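Local coordinates for protein glucosidase (Croceicoccus marinus, PDB 5Z3K) that probably hydrolyses O-glycosyl bonds as a GH39-family beta-glucosidase of a deep-sea bacterium, at residues A[154-159]-A[194-199]; A[221-226]-A[259-264]; A[265-270]-A[278-283]; A[422-427]-A[468-473]; A[441-446]-A[475-480]. All coordinates share one frame; numbering follows the deposited sequence.

Contacts 1 and 2 lie in the eight-stranded parallel barrel, their centres 10 Å apart. Contact 1 lies on strand 191-197 and contact 2 on its neighbour 223-229; they touch where Asp156 OD2 comes 2.5 Å from Tyr264 OH, a probable hydrogen bond near the C-terminal strand ends, where TIM-barrel glycosidases carry their active site. Contact 3 continues from strand 259-266 to the next helix, with its centre 21 Å from that of contact 2. Contacts 4 and 5, with centres 11 Å apart, belong to the separate nine-stranded mixed sheet, 40 and 36 Å from contact 1 between centres. Helix 277-291 of contact 3 meets that sheet: Asp279 OD1 probably bonds to Ser473 OG, and Ala282 packs on Val475.

Contact 1. Residues A[154-159]-A[194-199]; sequences FGDQPD and GPCVAF
Asp159 receives two successive backbone amides, those of Ala198 and Phe199, on its carboxylate. Its CG stands between its own N and carbonyl carbon (chi1 51°), and OD1 receives Ala198 N at 2.9 Å through its syn lone pair, with an almost straight N-H (167°). OD2 is met by Phe199 N at 3.0 Å, on the syn side but 29° out of the carboxylate plane. Val197 lays CG1 3.4 Å from Asp159 OD2. Alongside, the Ala198 methyl sits 3.7 Å from Gln157 CB, while Gln157 N bonds to Cys196 O at 2.9 Å. Cys196 directs CB toward 154-159, with SG 3.9 Å from Asp156 OD2, an oxygen held by a salt bridge to Arg55 and a hydrogen bond from Tyr264. The two segments run off adjacent strands at the C-terminal mouth of the (beta/alpha)8 barrel, the active-site end in this fold. With both oxygens engaged by amide N-H groups, the Asp159 carboxylate is held against rotation, and its negative charge would probably be partly offset by the peptide dipoles.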
# COMPACT_ATOMS: atom_id res chain seq x y z
N PHE A 154 -3.17 1.26 -15.34
CA PHE A 154 -4.09 2.15 -16.04
C PHE A 154 -5.38 2.28 -15.23
O PHE A 154 -6.10 1.30 -15.04
CB PHE A 154 -4.43 1.67 -17.45
CG PHE A 154 -5.36 2.61 -18.17
CD1 PHE A 154 -4.86 3.71 -18.85
CD2 PHE A 154 -6.74 2.43 -18.11
CE1 PHE A 154 -5.71 4.61 -19.49
CE2 PHE A 154 -7.60 3.32 -18.75
CZ PHE A 154 -7.08 4.42 -19.43
N GLY A 155 -5.68 3.50 -14.81
CA GLY A 155 -6.95 3.78 -14.17
C GLY A 155 -6.85 4.25 -12.73
O GLY A 155 -5.89 3.94 -12.02
N ASP A 156 -7.87 4.98 -12.28
CA ASP A 156 -8.02 5.29 -10.87
C ASP A 156 -9.50 5.53 -10.61
O ASP A 156 -10.04 6.56 -11.01
CB ASP A 156 -7.18 6.51 -10.47
CG ASP A 156 -7.20 6.75 -8.97
OD1 ASP A 156 -8.14 7.43 -8.50
OD2 ASP A 156 -6.30 6.26 -8.25
N GLN A 157 -10.16 4.57 -9.94
CA GLN A 157 -11.55 4.68 -9.53
C GLN A 157 -12.49 5.12 -10.67
O GLN A 157 -13.24 6.08 -10.51
CB GLN A 157 -11.68 5.63 -8.35
CG GLN A 157 -10.46 5.64 -7.47
CD GLN A 157 -10.60 6.44 -6.20
OE1 GLN A 157 -11.62 6.40 -5.52
NE2 GLN A 157 -9.54 7.18 -5.85
N PRO A 158 -12.48 4.42 -11.81
CA PRO A 158 -13.43 4.77 -12.88
C PRO A 158 -14.88 4.56 -12.47
O PRO A 158 -15.77 5.17 -13.08
CB PRO A 158 -13.04 3.84 -14.03
CG PRO A 158 -12.42 2.65 -13.35
CD PRO A 158 -11.65 3.26 -12.20
N ASP A 159 -15.15 3.72 -11.47
CA ASP A 159 -16.51 3.48 -10.99
C ASP A 159 -16.93 4.43 -9.88
O ASP A 159 -18.02 4.27 -9.32
CB ASP A 159 -16.65 2.03 -10.51
CG ASP A 159 -15.55 1.62 -9.52
OD1 ASP A 159 -14.46 2.22 -9.54
OD2 ASP A 159 -15.79 0.68 -8.72
N GLY A 194 -4.85 -2.97 -13.99
CA GLY A 194 -5.85 -1.96 -13.72
C GLY A 194 -7.07 -2.65 -13.16
O GLY A 194 -7.01 -3.83 -12.84
N PRO A 195 -8.20 -1.94 -13.06
CA PRO A 195 -8.46 -0.54 -13.40
C PRO A 195 -8.53 0.33 -12.17
O PRO A 195 -8.98 1.47 -12.27
CB PRO A 195 -9.82 -0.61 -14.06
CG PRO A 195 -10.53 -1.64 -13.19
CD PRO A 195 -9.47 -2.65 -12.79
N CYS A 196 -8.12 -0.21 -11.02
CA CYS A 196 -8.23 0.46 -9.73
C CYS A 196 -9.70 0.63 -9.35
O CYS A 196 -10.19 1.75 -9.19
CB CYS A 196 -7.50 1.80 -9.70
SG CYS A 196 -7.39 2.50 -8.02
N VAL A 197 -10.39 -0.51 -9.19
CA VAL A 197 -11.79 -0.52 -8.78
C VAL A 197 -11.96 0.16 -7.44
O VAL A 197 -11.35 -0.23 -6.44
CB VAL A 197 -12.30 -1.97 -8.72
CG1 VAL A 197 -13.79 -2.01 -8.39
CG2 VAL A 197 -12.01 -2.70 -10.03
N ALA A 198 -12.84 1.17 -7.39
CA ALA A 198 -13.11 1.86 -6.13
C ALA A 198 -14.08 1.09 -5.25
O ALA A 198 -13.99 1.17 -4.02
CB ALA A 198 -13.66 3.26 -6.40
N PHE A 199 -15.03 0.37 -5.85
CA PHE A 199 -16.10 -0.32 -5.13
C PHE A 199 -16.04 -1.81 -5.43
O PHE A 199 -16.89 -2.34 -6.16
CB PHE A 199 -17.46 0.27 -5.50
CG PHE A 199 -17.56 1.76 -5.31
CD1 PHE A 199 -16.95 2.38 -4.23
CD2 PHE A 199 -18.26 2.55 -6.20
CE1 PHE A 199 -17.04 3.74 -4.04
CE2 PHE A 199 -18.36 3.91 -6.02
CZ PHE A 199 -17.75 4.51 -4.94

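Contact 2. Residues A[221-226]-A[259-264]; sequences LDFLSW and ELLLSY
Leu224 and Leu261 sit at the middle of a parallel strand pair whose axes approach to 4.6 Å at an angle of 26°. Five backbone hydrogen bonds join the two segments, alternating in direction. Glu259 N reaches Asp222 O and Leu224 N reaches Glu259 O; Leu261 N then bonds to Leu224 O at 3.0 Å, Trp226 N to Leu261 O, and Ser263 N to Trp226 O at 2.7 Å.

Two CH-pi contacts follow, one on each face of the sheet. On the face of Phe223, Ser225 and Leu261, the Leu261 methyl CD1 lies over the Phe223 ring, 4.0 Å from its centroid, offset toward the rim. On the other face, Trp226 CG stands between its backbone N and carbonyl carbon (chi1 52°), and Leu262 CD1 lies 3.8 Å from the centroid of the six-membered ring of Trp226. Leu260 CB meets the same indole at its edge, 3.9 Å from Trp226 NE1, a buried nitrogen that has no partner in the model.

Of the polar side chains, Ser263 OG comes 3.4 Å from Ser225 CB, and both serine hydroxyls bond to Glu153 OE1 on strand 151-154.

The pair closes one beta-alpha-beta unit of the barrel: helix 238-252 covers Leu224, Trp226 and Leu260 through Val250, Ile242, Ala243 and Arg247, while strand 191-197 flanks strand 223-229 across from strand 259-266.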
# COMPACT_ATOMS: atom_id res chain seq x y z
N LEU A 221 -3.45 -8.68 -18.72
CA LEU A 221 -3.88 -8.19 -17.40
C LEU A 221 -3.01 -8.92 -16.38
O LEU A 221 -3.38 -9.99 -15.88
CB LEU A 221 -5.37 -8.43 -17.16
CG LEU A 221 -5.97 -7.91 -15.85
CD1 LEU A 221 -6.27 -6.40 -15.92
CD2 LEU A 221 -7.23 -8.70 -15.46
N ASP A 222 -1.85 -8.34 -16.09
CA ASP A 222 -0.93 -8.96 -15.14
C ASP A 222 -1.43 -8.80 -13.70
O ASP A 222 -1.14 -9.65 -12.85
CB ASP A 222 0.46 -8.37 -15.32
CG ASP A 222 1.03 -8.64 -16.71
OD1 ASP A 222 1.08 -9.82 -17.10
OD2 ASP A 222 1.42 -7.69 -17.41
N PHE A 223 -2.18 -7.74 -13.42
CA PHE A 223 -2.74 -7.57 -12.09
C PHE A 223 -4.08 -6.86 -12.20
O PHE A 223 -4.30 -6.04 -13.10
CB PHE A 223 -1.80 -6.79 -11.15
CG PHE A 223 -1.44 -5.41 -11.64
CD1 PHE A 223 -2.25 -4.32 -11.33
CD2 PHE A 223 -0.28 -5.20 -12.36
CE1 PHE A 223 -1.90 -3.03 -11.76
CE2 PHE A 223 0.07 -3.92 -12.80
CZ PHE A 223 -0.75 -2.83 -12.50
N LEU A 224 -4.99 -7.19 -11.30
CA LEU A 224 -6.25 -6.49 -11.14
C LEU A 224 -6.12 -5.61 -9.91
O LEU A 224 -5.89 -6.12 -8.81
CB LEU A 224 -7.41 -7.48 -11.01
CG LEU A 224 -8.88 -7.05 -11.15
CD1 LEU A 224 -9.36 -6.26 -9.92
CD2 LEU A 224 -9.15 -6.29 -12.45
N SER A 225 -6.24 -4.30 -10.08
CA SER A 225 -6.02 -3.38 -8.97
C SER A 225 -7.36 -2.84 -8.45
O SER A 225 -8.32 -2.68 -9.21
CB SER A 225 -5.09 -2.24 -9.40
OG SER A 225 -5.69 -1.43 -10.39
N TRP A 226 -7.41 -2.62 -7.14
CA TRP A 226 -8.65 -2.26 -6.45
C TRP A 226 -8.28 -1.56 -5.14
O TRP A 226 -7.11 -1.54 -4.74
CB TRP A 226 -9.52 -3.50 -6.18
CG TRP A 226 -8.77 -4.60 -5.49
CD1 TRP A 226 -7.89 -5.47 -6.07
CD2 TRP A 226 -8.82 -4.96 -4.10
NE1 TRP A 226 -7.39 -6.34 -5.13
CE2 TRP A 226 -7.93 -6.04 -3.91
CE3 TRP A 226 -9.51 -4.45 -3.00
CZ2 TRP A 226 -7.74 -6.65 -2.66
CZ3 TRP A 226 -9.31 -5.05 -1.75
CH2 TRP A 226 -8.43 -6.13 -1.60
N GLU A 259 -2.35 -11.28 -10.67
CA GLU A 259 -2.18 -10.91 -9.27
C GLU A 259 -3.26 -9.92 -8.84
O GLU A 259 -3.87 -9.22 -9.65
CB GLU A 259 -0.79 -10.32 -9.04
CG GLU A 259 0.34 -11.30 -9.23
CD GLU A 259 1.67 -10.77 -8.73
OE1 GLU A 259 1.69 -9.63 -8.21
OE2 GLU A 259 2.68 -11.48 -8.84
N LEU A 260 -3.49 -9.86 -7.52
CA LEU A 260 -4.37 -8.86 -6.93
C LEU A 260 -3.51 -7.75 -6.34
O LEU A 260 -2.68 -8.00 -5.46
CB LEU A 260 -5.25 -9.47 -5.84
CG LEU A 260 -6.26 -10.53 -6.27
CD1 LEU A 260 -7.38 -10.63 -5.23
CD2 LEU A 260 -6.81 -10.23 -7.66
N LEU A 261 -3.71 -6.52 -6.80
CA LEU A 261 -2.95 -5.38 -6.30
C LEU A 261 -3.89 -4.44 -5.56
O LEU A 261 -4.84 -3.92 -6.15
CB LEU A 261 -2.24 -4.65 -7.44
CG LEU A 261 -1.04 -3.79 -7.05
CD1 LEU A 261 -0.11 -3.66 -8.25
CD2 LEU A 261 -1.49 -2.42 -6.58
N LEU A 262 -3.60 -4.22 -4.28
CA LEU A 262 -4.38 -3.34 -3.43
C LEU A 262 -3.80 -1.93 -3.57
O LEU A 262 -2.81 -1.58 -2.92
CB LEU A 262 -4.36 -3.86 -2.00
CG LEU A 262 -5.09 -3.15 -0.86
CD1 LEU A 262 -6.54 -2.81 -1.23
CD2 LEU A 262 -5.00 -4.01 0.42
N SER A 263 -4.41 -1.12 -4.45
CA SER A 263 -3.81 0.17 -4.83
C SER A 263 -3.98 1.25 -3.78
O SER A 263 -3.22 2.23 -3.79
CB SER A 263 -4.41 0.65 -6.16
OG SER A 263 -3.72 0.04 -7.24
N TYR A 264 -4.99 1.13 -2.92
CA TYR A 264 -5.19 2.01 -1.77
C TYR A 264 -5.65 1.14 -0.62
O TYR A 264 -6.59 0.35 -0.78
CB TYR A 264 -6.30 3.05 -1.95
CG TYR A 264 -6.20 4.12 -3.02
CD1 TYR A 264 -6.43 3.81 -4.36
CD2 TYR A 264 -6.00 5.44 -2.68
CE1 TYR A 264 -6.40 4.80 -5.33
CE2 TYR A 264 -5.96 6.45 -3.65
CZ TYR A 264 -6.17 6.12 -4.97
OH TYR A 264 -6.15 7.11 -5.95

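Contact 3. Residues A[265-270]-A[278-283]; sequences WSMTGI and FDNAAF
Met267 and Asn280 bring their CA atoms to 6.5 Å, the nearest backbone approach here between the chain leaving strand 259-266 and helix 277-291, and no direct hydrogen bond crosses. Met267, present as selenomethionine, lays CB and CG over one face of the Phe283 ring. With its CG anti to the backbone N (chi1 -175°), that atom stands over the centre of the ring, 3.6 Å from the centroid and 8° off the normal. CB comes down 3.4 Å from Phe283 CD1, and the selenium lies oblique, 4.2 Å from the centroid, in a Met-aromatic contact. The Phe283 ring also meets Tyr377 edge-to-face. The segments belong to a strand-to-helix connection of the (beta/alpha)8 barrel; here the Met267-Phe283 contact joins the residues after strand 259-266 to helix 277-291. Beyond the selenium, the methyl CE turns to Asn280, 3.9 Å from its ND2. Two waters tie the same amide to the chain opposite: water 1 accepts from Met267 N at 2.9 Å and donates to Asn280 OD1 at 2.7 Å, whereas water 2 accepts from Asn280 ND2 and lies 2.8 Å from Thr268 OG1. Nearer the start of the helix segment, Asp279 OD1 bonds to Ser473 OG.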
# COMPACT_ATOMS: atom_id res chain seq x y z
N TRP A 265 -5.06 1.33 0.55
CA TRP A 265 -5.62 0.77 1.76
C TRP A 265 -5.24 1.67 2.92
O TRP A 265 -4.11 2.18 2.98
CB TRP A 265 -5.17 -0.67 2.00
CG TRP A 265 -3.77 -0.87 2.51
CD1 TRP A 265 -2.65 -1.13 1.77
CD2 TRP A 265 -3.35 -0.92 3.89
NE1 TRP A 265 -1.56 -1.29 2.59
CE2 TRP A 265 -1.96 -1.17 3.89
CE3 TRP A 265 -4.01 -0.76 5.11
CZ2 TRP A 265 -1.22 -1.27 5.07
CZ3 TRP A 265 -3.27 -0.86 6.28
CH2 TRP A 265 -1.89 -1.11 6.25
N SER A 266 -6.18 1.85 3.84
CA SER A 266 -6.06 2.80 4.93
C SER A 266 -7.19 2.52 5.90
O SER A 266 -8.22 1.96 5.52
CB SER A 266 -6.14 4.25 4.41
OG SER A 266 -5.89 5.15 5.46
N MSE A 267 -7.01 2.94 7.15
CA MSE A 267 -8.16 2.85 8.05
C MSE A 267 -9.28 3.75 7.56
O MSE A 267 -10.44 3.40 7.69
CB MSE A 267 -7.82 3.20 9.49
CG MSE A 267 -9.03 2.97 10.39
SE MSE A 267 -8.61 3.05 12.29
CE MSE A 267 -8.90 4.92 12.55
N THR A 268 -8.93 4.92 7.02
CA THR A 268 -9.94 5.86 6.55
C THR A 268 -9.56 6.41 5.18
O THR A 268 -8.38 6.64 4.89
CB THR A 268 -10.14 7.04 7.53
OG1 THR A 268 -9.01 7.92 7.48
CG2 THR A 268 -10.32 6.55 8.97
N GLY A 269 -10.56 6.59 4.33
CA GLY A 269 -10.35 7.20 3.03
C GLY A 269 -11.32 8.32 2.74
O GLY A 269 -11.34 8.88 1.64
N ILE A 270 -12.16 8.65 3.72
CA ILE A 270 -13.12 9.74 3.61
C ILE A 270 -12.45 11.01 4.10
O ILE A 270 -11.97 11.04 5.25
CB ILE A 270 -14.40 9.44 4.40
CG1 ILE A 270 -15.26 8.42 3.65
CG2 ILE A 270 -15.19 10.73 4.64
CD1 ILE A 270 -16.45 7.96 4.42
N PHE A 278 -3.09 7.13 17.62
CA PHE A 278 -2.61 5.85 18.10
C PHE A 278 -3.56 4.71 17.75
O PHE A 278 -3.10 3.58 17.54
CB PHE A 278 -2.36 5.90 19.62
CG PHE A 278 -3.38 6.72 20.37
CD1 PHE A 278 -4.55 6.14 20.84
CD2 PHE A 278 -3.18 8.07 20.59
CE1 PHE A 278 -5.49 6.88 21.53
CE2 PHE A 278 -4.11 8.83 21.28
CZ PHE A 278 -5.27 8.24 21.74
N ASP A 279 -4.87 4.98 17.66
CA ASP A 279 -5.82 3.99 17.16
C ASP A 279 -5.48 3.59 15.73
O ASP A 279 -5.46 2.40 15.38
CB ASP A 279 -7.25 4.55 17.20
CG ASP A 279 -7.79 4.71 18.61
OD1 ASP A 279 -7.15 4.23 19.55
OD2 ASP A 279 -8.86 5.33 18.75
N ASN A 280 -5.23 4.59 14.89
CA ASN A 280 -4.93 4.36 13.48
C ASN A 280 -3.64 3.57 13.32
O ASN A 280 -3.56 2.65 12.50
CB ASN A 280 -4.84 5.72 12.77
CG ASN A 280 -4.90 5.60 11.24
OD1 ASN A 280 -4.15 4.83 10.64
ND2 ASN A 280 -5.78 6.38 10.62
N ALA A 281 -2.61 3.93 14.10
CA ALA A 281 -1.34 3.20 14.09
C ALA A 281 -1.54 1.72 14.39
O ALA A 281 -1.02 0.85 13.68
CB ALA A 281 -0.39 3.82 15.11
N ALA A 282 -2.30 1.42 15.44
CA ALA A 282 -2.54 0.02 15.78
C ALA A 282 -3.34 -0.67 14.68
O ALA A 282 -3.10 -1.84 14.36
CB ALA A 282 -3.25 -0.09 17.12
N PHE A 283 -4.29 0.05 14.08
CA PHE A 283 -5.07 -0.51 12.98
C PHE A 283 -4.17 -0.90 11.82
O PHE A 283 -4.28 -2.00 11.28
CB PHE A 283 -6.14 0.49 12.51
CG PHE A 283 -6.94 0.02 11.31
CD1 PHE A 283 -6.44 0.14 10.02
CD2 PHE A 283 -8.21 -0.55 11.49
CE1 PHE A 283 -7.20 -0.30 8.91
CE2 PHE A 283 -8.96 -0.97 10.41
CZ PHE A 283 -8.46 -0.86 9.11
O HOH W 1 -4.57 4.22 8.05
O HOH W 2 -6.35 7.03 7.85

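Contact 4. Residues A[422-427]-A[468-473]; sequences SGYTLE and NKLAVS
Tyr424 and Asn468 form an antiparallel hydrogen-bonded pair, joining strand 423-429 to strand 464-469, an outermost strand of the nine-stranded sheet. Tyr424 N bonds to Asn468 O at 3.0 Å and Asn468 N returns to Tyr424 O; past the strand end, Leu470 N bonds to Ser422 O. From CB, the Tyr424 side chain places CG between its N and carbonyl carbon (chi1 69°); the ring end comes nearer to strand 464-469 than CB does. CD2 comes first, near Asn468 O and 4.1 Å from Leu470 CB, which lies at the ring edge. CE2 then meets Asn468 CB at 3.6 Å, while Asn468 N stands 4.0 Å above the ring plane, over its centre. CZ is 3.8 Å from Asn468 CB; the two side chains lie side by side, ring and amide planes 51° apart. At the tip, Tyr424 OH lies 3.1 Å from Asn468 OD1, but its stronger partner is Glu476 on strand 474-482. One residue back, Gly423 and Lys469 make a non-hydrogen-bonded pair, with Gly423 CA 3.2 Å from Asn468 O, where a CB would clash.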
# COMPACT_ATOMS: atom_id res chain seq x y z
N SER A 422 -3.91 -6.38 28.36
CA SER A 422 -3.15 -5.23 28.83
C SER A 422 -1.65 -5.43 28.68
O SER A 422 -0.88 -4.50 28.94
CB SER A 422 -3.50 -4.94 30.29
OG SER A 422 -3.06 -5.99 31.13
N GLY A 423 -1.23 -6.61 28.26
CA GLY A 423 0.19 -6.87 28.07
C GLY A 423 0.39 -8.26 27.50
O GLY A 423 -0.57 -8.96 27.16
N TYR A 424 1.65 -8.65 27.39
CA TYR A 424 2.01 -9.91 26.76
C TYR A 424 3.26 -10.45 27.42
O TYR A 424 4.06 -9.71 28.00
CB TYR A 424 2.24 -9.73 25.24
CG TYR A 424 3.49 -8.93 24.94
CD1 TYR A 424 4.74 -9.55 24.82
CD2 TYR A 424 3.45 -7.54 24.81
CE1 TYR A 424 5.89 -8.82 24.59
CE2 TYR A 424 4.59 -6.81 24.56
CZ TYR A 424 5.80 -7.45 24.45
OH TYR A 424 6.95 -6.72 24.21
N THR A 425 3.44 -11.76 27.32
CA THR A 425 4.75 -12.35 27.51
C THR A 425 5.05 -13.18 26.28
O THR A 425 4.14 -13.75 25.68
CB THR A 425 4.84 -13.18 28.80
OG1 THR A 425 6.17 -13.70 28.93
CG2 THR A 425 3.84 -14.33 28.78
N LEU A 426 6.32 -13.19 25.87
CA LEU A 426 6.73 -13.72 24.58
C LEU A 426 7.97 -14.58 24.77
O LEU A 426 8.99 -14.08 25.24
CB LEU A 426 7.03 -12.57 23.60
CG LEU A 426 7.86 -12.91 22.35
CD1 LEU A 426 7.10 -13.88 21.43
CD2 LEU A 426 8.26 -11.63 21.59
N GLU A 427 7.90 -15.85 24.40
CA GLU A 427 9.06 -16.74 24.52
C GLU A 427 9.61 -17.05 23.14
O GLU A 427 8.92 -17.64 22.30
CB GLU A 427 8.70 -18.03 25.26
CG GLU A 427 9.87 -19.00 25.35
CD GLU A 427 9.76 -19.98 26.51
OE1 GLU A 427 8.87 -19.81 27.37
OE2 GLU A 427 10.58 -20.91 26.57
N ASN A 468 5.90 -7.28 28.49
CA ASN A 468 5.66 -5.85 28.60
C ASN A 468 4.18 -5.60 28.77
O ASN A 468 3.34 -6.42 28.35
CB ASN A 468 6.17 -5.09 27.36
CG ASN A 468 7.65 -4.85 27.41
OD1 ASN A 468 8.42 -5.49 26.67
ND2 ASN A 468 8.08 -3.95 28.29
N LYS A 469 3.86 -4.47 29.38
CA LYS A 469 2.50 -3.95 29.28
C LYS A 469 2.35 -3.31 27.91
O LYS A 469 3.26 -2.64 27.42
CB LYS A 469 2.20 -2.94 30.39
CG LYS A 469 2.60 -3.42 31.79
CD LYS A 469 1.68 -4.49 32.30
CE LYS A 469 1.73 -4.60 33.83
NZ LYS A 469 2.65 -5.68 34.28
N LEU A 470 1.20 -3.54 27.29
CA LEU A 470 0.93 -3.04 25.93
C LEU A 470 -0.58 -2.88 25.84
O LEU A 470 -1.28 -3.81 25.42
CB LEU A 470 1.48 -3.97 24.86
CG LEU A 470 1.21 -3.56 23.41
CD1 LEU A 470 1.97 -2.29 23.04
CD2 LEU A 470 1.52 -4.70 22.43
N ALA A 471 -1.08 -1.72 26.26
CA ALA A 471 -2.51 -1.47 26.23
C ALA A 471 -3.02 -1.43 24.79
O ALA A 471 -2.25 -1.34 23.83
CB ALA A 471 -2.85 -0.15 26.92
N VAL A 472 -4.34 -1.49 24.65
CA VAL A 472 -4.93 -1.40 23.32
C VAL A 472 -4.48 -0.11 22.65
O VAL A 472 -4.17 0.90 23.30
CB VAL A 472 -6.47 -1.48 23.36
CG1 VAL A 472 -6.89 -2.91 23.63
CG2 VAL A 472 -7.04 -0.55 24.41
N SER A 473 -4.44 -0.15 21.31
CA SER A 473 -3.95 0.95 20.47
C SER A 473 -2.45 1.18 20.67
O SER A 473 -1.98 2.32 20.78
CB SER A 473 -4.74 2.24 20.71
OG SER A 473 -6.14 2.03 20.56

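Contact 5. Residues A[441-446]-A[475-480]; sequences VRYRAD and VELIEI
Arg444 and Glu476 meet because the arginine chain folds back: CG is anti to the backbone N, but chi2 (70°) and chi3 (63°) curl CD and then NE toward the neighbouring strand. Glu476 CG is anti to N (chi1 -168°), and the chain bends at chi2, which places CD. The two strands, 438-446 and 474-482, are adjacent and antiparallel in the mixed sheet, with Val441/Glu479, Tyr443/Leu477 and Ala445/Val475 as hydrogen-bonded pairs and Arg442/Ile478 and Arg444/Glu476 as non-hydrogen-bonded ones.

On the face of the two arginines lies a salt-bridge network. Glu476 OE2 receives Arg442 NH1 at 2.8 Å, on the syn side but tilted out of the carboxylate plane. The same oxygen apparently accepts side-on from Arg444 NE and NH2, both above that plane, though the modelled separations are too short to be taken literally. Arg444 NH2 also bonds to Lys469 O. Arg442 NH1 and Arg444 NH2, two donors, are brought to 3.0 Å, a closeness the shared anionic oxygen probably helps to offset. Arg444 NH1 turns the other way and bonds to Asp446 OD2 at 2.9 Å, and Arg442 NH2 is bridged to Asp455.

The face of Val441, Tyr443 and Ala445 is apolar in part and backs onto helix 329-341 through Leu336. There the Tyr443 and Leu477 side chains lie side by side, with Tyr443 CD1 4.0 Å from Leu477 CD2.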
# COMPACT_ATOMS: atom_id res chain seq x y z
N VAL A 441 16.17 -5.51 21.70
CA VAL A 441 15.76 -4.11 21.62
C VAL A 441 14.25 -4.07 21.40
O VAL A 441 13.68 -4.93 20.72
CB VAL A 441 16.51 -3.37 20.49
CG1 VAL A 441 16.06 -1.94 20.41
CG2 VAL A 441 18.00 -3.44 20.71
N ARG A 442 13.60 -3.05 21.96
CA ARG A 442 12.15 -2.90 21.85
C ARG A 442 11.82 -1.49 21.37
O ARG A 442 12.33 -0.51 21.93
CB ARG A 442 11.48 -3.19 23.19
CG ARG A 442 10.06 -2.66 23.34
CD ARG A 442 9.45 -3.14 24.68
NE ARG A 442 9.81 -2.29 25.82
CZ ARG A 442 9.02 -1.37 26.37
NH1 ARG A 442 7.80 -1.15 25.87
NH2 ARG A 442 9.44 -0.67 27.41
N TYR A 443 10.95 -1.39 20.35
CA TYR A 443 10.44 -0.13 19.81
C TYR A 443 8.93 -0.08 19.98
O TYR A 443 8.24 -1.09 19.85
CB TYR A 443 10.78 0.05 18.31
CG TYR A 443 12.22 -0.18 17.96
CD1 TYR A 443 12.72 -1.46 17.77
CD2 TYR A 443 13.09 0.89 17.78
CE1 TYR A 443 14.04 -1.67 17.44
CE2 TYR A 443 14.42 0.69 17.46
CZ TYR A 443 14.88 -0.60 17.28
OH TYR A 443 16.19 -0.81 16.96
N ARG A 444 8.40 1.13 20.22
CA ARG A 444 7.00 1.29 20.60
C ARG A 444 6.36 2.45 19.85
O ARG A 444 6.92 3.54 19.78
CB ARG A 444 6.88 1.55 22.11
CG ARG A 444 5.52 1.97 22.58
CD ARG A 444 4.52 0.81 22.49
NE ARG A 444 4.90 -0.30 23.37
CZ ARG A 444 4.45 -0.46 24.61
NH1 ARG A 444 3.61 0.42 25.14
NH2 ARG A 444 4.84 -1.52 25.32
N ALA A 445 5.15 2.23 19.32
CA ALA A 445 4.34 3.31 18.77
C ALA A 445 2.98 3.26 19.46
O ALA A 445 2.25 2.28 19.32
CB ALA A 445 4.19 3.19 17.25
N ASP A 446 2.67 4.29 20.23
CA ASP A 446 1.40 4.32 20.95
C ASP A 446 1.10 5.78 21.30
O ASP A 446 1.68 6.70 20.71
CB ASP A 446 1.44 3.37 22.17
CG ASP A 446 2.44 3.80 23.24
OD1 ASP A 446 2.99 4.91 23.17
OD2 ASP A 446 2.64 3.01 24.19
N VAL A 475 1.58 -0.56 19.39
CA VAL A 475 2.33 -1.38 18.45
C VAL A 475 3.75 -1.54 18.98
O VAL A 475 4.38 -0.56 19.39
CB VAL A 475 2.35 -0.75 17.03
CG1 VAL A 475 3.15 -1.62 16.06
CG2 VAL A 475 0.92 -0.55 16.52
N GLU A 476 4.22 -2.78 19.05
CA GLU A 476 5.56 -3.04 19.55
C GLU A 476 6.40 -3.96 18.66
O GLU A 476 5.93 -5.00 18.21
CB GLU A 476 5.49 -3.62 20.97
CG GLU A 476 6.83 -3.66 21.69
CD GLU A 476 6.71 -3.34 23.17
OE1 GLU A 476 6.68 -4.29 23.98
OE2 GLU A 476 6.63 -2.15 23.52
N LEU A 477 7.64 -3.56 18.43
CA LEU A 477 8.59 -4.35 17.66
C LEU A 477 9.67 -4.82 18.61
O LEU A 477 10.32 -3.99 19.26
CB LEU A 477 9.21 -3.56 16.50
CG LEU A 477 10.28 -4.31 15.71
CD1 LEU A 477 9.66 -5.50 14.99
CD2 LEU A 477 10.95 -3.37 14.69
N ILE A 478 9.85 -6.12 18.70
CA ILE A 478 10.93 -6.72 19.47
C ILE A 478 11.97 -7.17 18.47
O ILE A 478 11.67 -7.94 17.56
CB ILE A 478 10.45 -7.90 20.32
CG1 ILE A 478 9.30 -7.48 21.23
CG2 ILE A 478 11.63 -8.52 21.08
CD1 ILE A 478 9.61 -6.27 22.11
N GLU A 479 13.20 -6.70 18.64
CA GLU A 479 14.29 -7.02 17.74
C GLU A 479 15.37 -7.76 18.52
O GLU A 479 15.89 -7.22 19.51
CB GLU A 479 14.86 -5.76 17.10
CG GLU A 479 15.67 -6.02 15.87
CD GLU A 479 15.83 -4.78 15.03
OE1 GLU A 479 14.96 -4.50 14.16
OE2 GLU A 479 16.82 -4.06 15.27
N ILE A 480 15.70 -8.97 18.09
CA ILE A 480 16.75 -9.77 18.72
C ILE A 480 17.88 -9.95 17.71
O ILE A 480 17.65 -10.37 16.58
CB ILE A 480 16.23 -11.14 19.19
CG1 ILE A 480 15.00 -10.94 20.06
CG2 ILE A 480 17.30 -11.88 19.98
CD1 ILE A 480 14.23 -12.19 20.27